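Local coordinates for protein alginate lyase, family PL7 (Zobellia galactanivorans, PDB 3ZPY) that probably cleaves alginate as a polysaccharide lyase of family PL7, this chain being the catalytic domain of a longer marine bacterial protein, at residues H97-T102 and F217-Y222. Numbering follows the deposited sequence.
Sequences HTMEWT and FKVGNY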
ATOM      1  N   HIS A  97      -4.707 -16.058  -6.016  1.00  5.52           N
ATOM      2  CA  HIS A  97      -5.040 -14.985  -5.064  1.00  4.62           C
ATOM      3  C   HIS A  97      -4.773 -13.715  -5.688  1.00  5.36           C
ATOM      4  O   HIS A  97      -3.671 -13.453  -6.191  1.00  6.12           O
ATOM      5  CB  HIS A  97      -4.065 -15.126  -3.846  1.00  4.53           C
ATOM      6  CG  HIS A  97      -4.181 -16.477  -3.194  1.00  5.86           C
ATOM      7  ND1 HIS A  97      -3.338 -17.531  -3.437  1.00  8.30           N
ATOM      8  CD2 HIS A  97      -5.226 -16.978  -2.446  1.00  5.06           C
ATOM      9  CE1 HIS A  97      -3.821 -18.627  -2.795  1.00  8.50           C
ATOM     10  NE2 HIS A  97      -4.944 -18.296  -2.193  1.00 10.10           N
ATOM     11  N   THR A  98      -5.852 -12.890  -5.799  1.00  4.62           N
ATOM     12  CA  THR A  98      -5.808 -11.648  -6.681  1.00  4.39           C
ATOM     13  C   THR A  98      -6.333 -10.408  -5.967  1.00  3.67           C
ATOM     14  O   THR A  98      -7.355 -10.502  -5.259  1.00  5.29           O
ATOM     15  CB  THR A  98      -6.726 -11.903  -7.913  1.00  4.32           C
ATOM     16  OG1 THR A  98      -6.281 -13.099  -8.582  1.00  7.30           O
ATOM     17  CG2 THR A  98      -6.690 -10.788  -8.941  1.00  5.61           C
ATOM     18  N   MET A  99      -5.629  -9.289  -6.174  1.00  4.00           N
ATOM     19  CA  MET A  99      -6.186  -8.028  -5.788  1.00  4.21           C
ATOM     20  C   MET A  99      -6.250  -7.194  -6.999  1.00  4.09           C
ATOM     21  O   MET A  99      -5.271  -7.053  -7.720  1.00  4.38           O
ATOM     22  CB  MET A  99      -5.332  -7.342  -4.718  1.00  4.24           C
ATOM     23  CG  MET A  99      -5.876  -5.969  -4.368  1.00  4.56           C
ATOM     24  SD  MET A  99      -5.037  -5.229  -2.905  1.00  5.13           S
ATOM     25  CE  MET A  99      -3.347  -4.958  -3.522  1.00  7.44           C
ATOM     26  N   GLU A 100      -7.468  -6.667  -7.292  1.00  4.84           N
ATOM     27  CA  GLU A 100      -7.634  -5.684  -8.406  1.00  3.97           C
ATOM     28  C   GLU A 100      -8.032  -4.333  -7.829  1.00  3.88           C
ATOM     29  O   GLU A 100      -8.833  -4.242  -6.903  1.00  4.76           O
ATOM     30  CB  GLU A 100      -8.707  -6.152  -9.337  1.00  5.25           C
ATOM     31  CG  GLU A 100      -8.304  -7.397 -10.111  1.00  6.32           C
ATOM     32  CD  GLU A 100      -9.425  -8.007 -10.908  1.00  7.77           C
ATOM     33  OE1 GLU A 100     -10.282  -8.596 -10.215  1.00  8.97           O
ATOM     34  OE2 GLU A 100      -9.461  -7.847 -12.109  1.00 11.38           O
ATOM     35  N   TRP A 101      -7.415  -3.284  -8.367  1.00  3.98           N
ATOM     36  CA  TRP A 101      -7.781  -1.916  -7.959  1.00  3.72           C
ATOM     37  C   TRP A 101      -7.405  -0.964  -9.018  1.00  3.74           C
ATOM     38  O   TRP A 101      -6.429  -1.159  -9.756  1.00  5.66           O
ATOM     39  CB  TRP A 101      -7.104  -1.555  -6.614  1.00  4.38           C
ATOM     40  CG  TRP A 101      -5.628  -1.348  -6.534  1.00  4.70           C
ATOM     41  CD1 TRP A 101      -5.033  -0.131  -6.160  1.00  6.15           C
ATOM     42  CD2 TRP A 101      -4.532  -2.270  -6.753  1.00  4.63           C
ATOM     43  NE1 TRP A 101      -3.690  -0.248  -6.135  1.00  5.35           N
ATOM     44  CE2 TRP A 101      -3.304  -1.521  -6.477  1.00  4.46           C
ATOM     45  CE3 TRP A 101      -4.439  -3.608  -7.083  1.00  5.09           C
ATOM     46  CZ2 TRP A 101      -2.031  -2.150  -6.573  1.00  5.05           C
ATOM     47  CZ3 TRP A 101      -3.186  -4.210  -7.178  1.00  5.66           C
ATOM     48  CH2 TRP A 101      -2.008  -3.479  -6.968  1.00  4.62           C
ATOM     49  N   THR A 102      -8.159   0.102  -9.109  1.00  3.94           N
ATOM     50  CA  THR A 102      -7.922   1.136 -10.092  1.00  3.66           C
ATOM     51  C   THR A 102      -7.308   2.266  -9.306  1.00  3.43           C
ATOM     52  O   THR A 102      -7.878   2.731  -8.299  1.00  4.46           O
ATOM     53  CB  THR A 102      -9.285   1.522 -10.753  1.00  3.87           C
ATOM     54  OG1 THR A 102      -9.766   0.376 -11.448  1.00  5.28           O
ATOM     55  CG2 THR A 102      -9.129   2.716 -11.741  1.00  4.79           C
ATOM     56  N   PHE A 217      -3.008  -9.227   1.343  1.00  3.88           N
ATOM     57  CA  PHE A 217      -2.858  -8.021   0.573  1.00  4.00           C
ATOM     58  C   PHE A 217      -2.951  -6.761   1.466  1.00  4.09           C
ATOM     59  O   PHE A 217      -3.650  -6.758   2.488  1.00  5.00           O
ATOM     60  CB  PHE A 217      -3.998  -7.935  -0.450  1.00  4.54           C
ATOM     61  CG  PHE A 217      -3.831  -8.918  -1.572  1.00  4.16           C
ATOM     62  CD1 PHE A 217      -2.759  -8.806  -2.452  1.00  4.43           C
ATOM     63  CD2 PHE A 217      -4.755  -9.932  -1.740  1.00  4.54           C
ATOM     64  CE1 PHE A 217      -2.653  -9.704  -3.526  1.00  4.45           C
ATOM     65  CE2 PHE A 217      -4.659 -10.840  -2.819  1.00  5.32           C
ATOM     66  CZ  PHE A 217      -3.621 -10.683  -3.717  1.00  4.42           C
ATOM     67  N   LYS A 218      -2.286  -5.709   0.975  1.00  4.53           N
ATOM     68  CA  LYS A 218      -2.504  -4.324   1.538  1.00  4.30           C
ATOM     69  C   LYS A 218      -2.622  -3.403   0.375  1.00  3.55           C
ATOM     70  O   LYS A 218      -1.999  -3.624  -0.685  1.00  4.06           O
ATOM     71  CB  LYS A 218      -1.441  -3.847   2.507  1.00  5.26           C
ATOM     72  CG  LYS A 218      -1.070  -4.801   3.607  1.00  5.62           C
ATOM     73  CD  LYS A 218      -0.261  -4.086   4.703  1.00  6.79           C
ATOM     74  CE  LYS A 218      -1.142  -3.321   5.618  1.00  7.09           C
ATOM     75  NZ  LYS A 218      -0.556  -2.250   6.416  1.00  9.19           N
ATOM     76  N   VAL A 219      -3.355  -2.292   0.589  1.00  3.62           N
ATOM     77  CA  VAL A 219      -3.478  -1.349  -0.532  1.00  3.76           C
ATOM     78  C   VAL A 219      -3.789   0.019   0.051  1.00  3.49           C
ATOM     79  O   VAL A 219      -4.544   0.149   1.030  1.00  4.54           O
ATOM     80  CB  VAL A 219      -4.587  -1.786  -1.559  1.00  3.75           C
ATOM     81  CG1 VAL A 219      -5.993  -1.780  -0.929  1.00  5.27           C
ATOM     82  CG2 VAL A 219      -4.599  -0.977  -2.817  1.00  6.36           C
ATOM     83  N   GLY A 220      -3.235   1.057  -0.571  1.00  4.02           N
ATOM     84  CA  GLY A 220      -3.373   2.375   0.068  1.00  4.14           C
ATOM     85  C   GLY A 220      -2.135   3.210  -0.316  1.00  3.53           C
ATOM     86  O   GLY A 220      -1.630   3.198  -1.480  1.00  3.76           O
ATOM     87  N   ASN A 221      -1.592   3.852   0.747  1.00  3.97           N
ATOM     88  CA  ASN A 221      -0.420   4.725   0.595  1.00  4.44           C
ATOM     89  C   ASN A 221       0.575   4.448   1.725  1.00  4.47           C
ATOM     90  O   ASN A 221       0.408   4.940   2.835  1.00  5.11           O
ATOM     91  CB  ASN A 221      -0.861   6.196   0.622  1.00  4.72           C
ATOM     92  CG  ASN A 221       0.226   7.145   0.312  1.00  4.37           C
ATOM     93  OD1 ASN A 221       1.399   6.730   0.140  1.00  5.01           O
ATOM     94  ND2 ASN A 221      -0.111   8.421   0.273  1.00  5.27           N
ATOM     95  N   TYR A 222       1.623   3.724   1.351  1.00  5.57           N
ATOM     96  CA  TYR A 222       2.743   3.396   2.277  1.00  5.70           C
ATOM     97  C   TYR A 222       3.884   4.186   1.752  1.00  5.11           C
ATOM     98  O   TYR A 222       4.468   3.854   0.742  1.00  5.56           O
ATOM     99  CB  TYR A 222       2.961   1.854   2.217  1.00  5.84           C
ATOM    100  CG  TYR A 222       4.031   1.277   3.125  1.00  6.12           C
ATOM    101  CD1 TYR A 222       4.465   1.923   4.279  1.00  6.96           C
ATOM    102  CD2 TYR A 222       4.498  -0.001   2.820  1.00  6.01           C
ATOM    103  CE1 TYR A 222       5.438   1.336   5.072  1.00  7.59           C
ATOM    104  CE2 TYR A 222       5.431  -0.576   3.574  1.00  7.72           C
ATOM    105  CZ  TYR A 222       5.883   0.071   4.736  1.00  7.97           C
ATOM    106  OH  TYR A 222       6.848  -0.510   5.645  1.00 11.10           O
TER
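Met-99 packs over one face of the Phe-217 ring. The two side chains come from facing strands and overlap as they pass, their tips pointing opposite ways. CB of Met-99 sits over the middle of the Phe-217 ring, 3.6 Å from its centroid and 7° off the ring normal, a CH-pi contact. The tip of the ring, CZ, reaches the opposite strand's backbone, 3.5 Å from Met-99 N. His-97 O lies at the ring edge, near its plane. The Met-99 chain leaves with CG anti to the backbone N (chi1 177°) and bends only at chi3. This carries the sulfur past the ring toward the CB atoms of Phe-217 and Val-219. SD rests 3.8 Å from Phe-217 CB and 3.7 Å from Val-219 CB, and makes an oblique Met-aromatic contact with the ring. The terminal CE comes up against Lys-218 O at 3.4 Å. Met-99 thus fills the hollow between Phe-217 and Val-219. Val-219 is a bump in turn: its CG2 presses on one face of the Trp-101 indole, 3.6 Å from the centroid of the five-membered ring. Met-99 CE lies over the rim of the indole. An alanine in place of Phe-217 would probably open a gap beside Met-99 and leave its CB and sulfur without their aromatic partner. No hydrogen bond crosses the contact; it is mainly apolar packing with CH-pi and Met-aromatic contacts. Strands 97-102 and 217-219 run nearly parallel, 10° apart, with axes 8.8 Å from each other. They belong to the two facing sheets of the beta-jelly roll of this family, and the contact lies in the core between them. Strand 96-107 is flanked by 182-189 and 235-247, and strand 216-219 by 76-83 and 117-125.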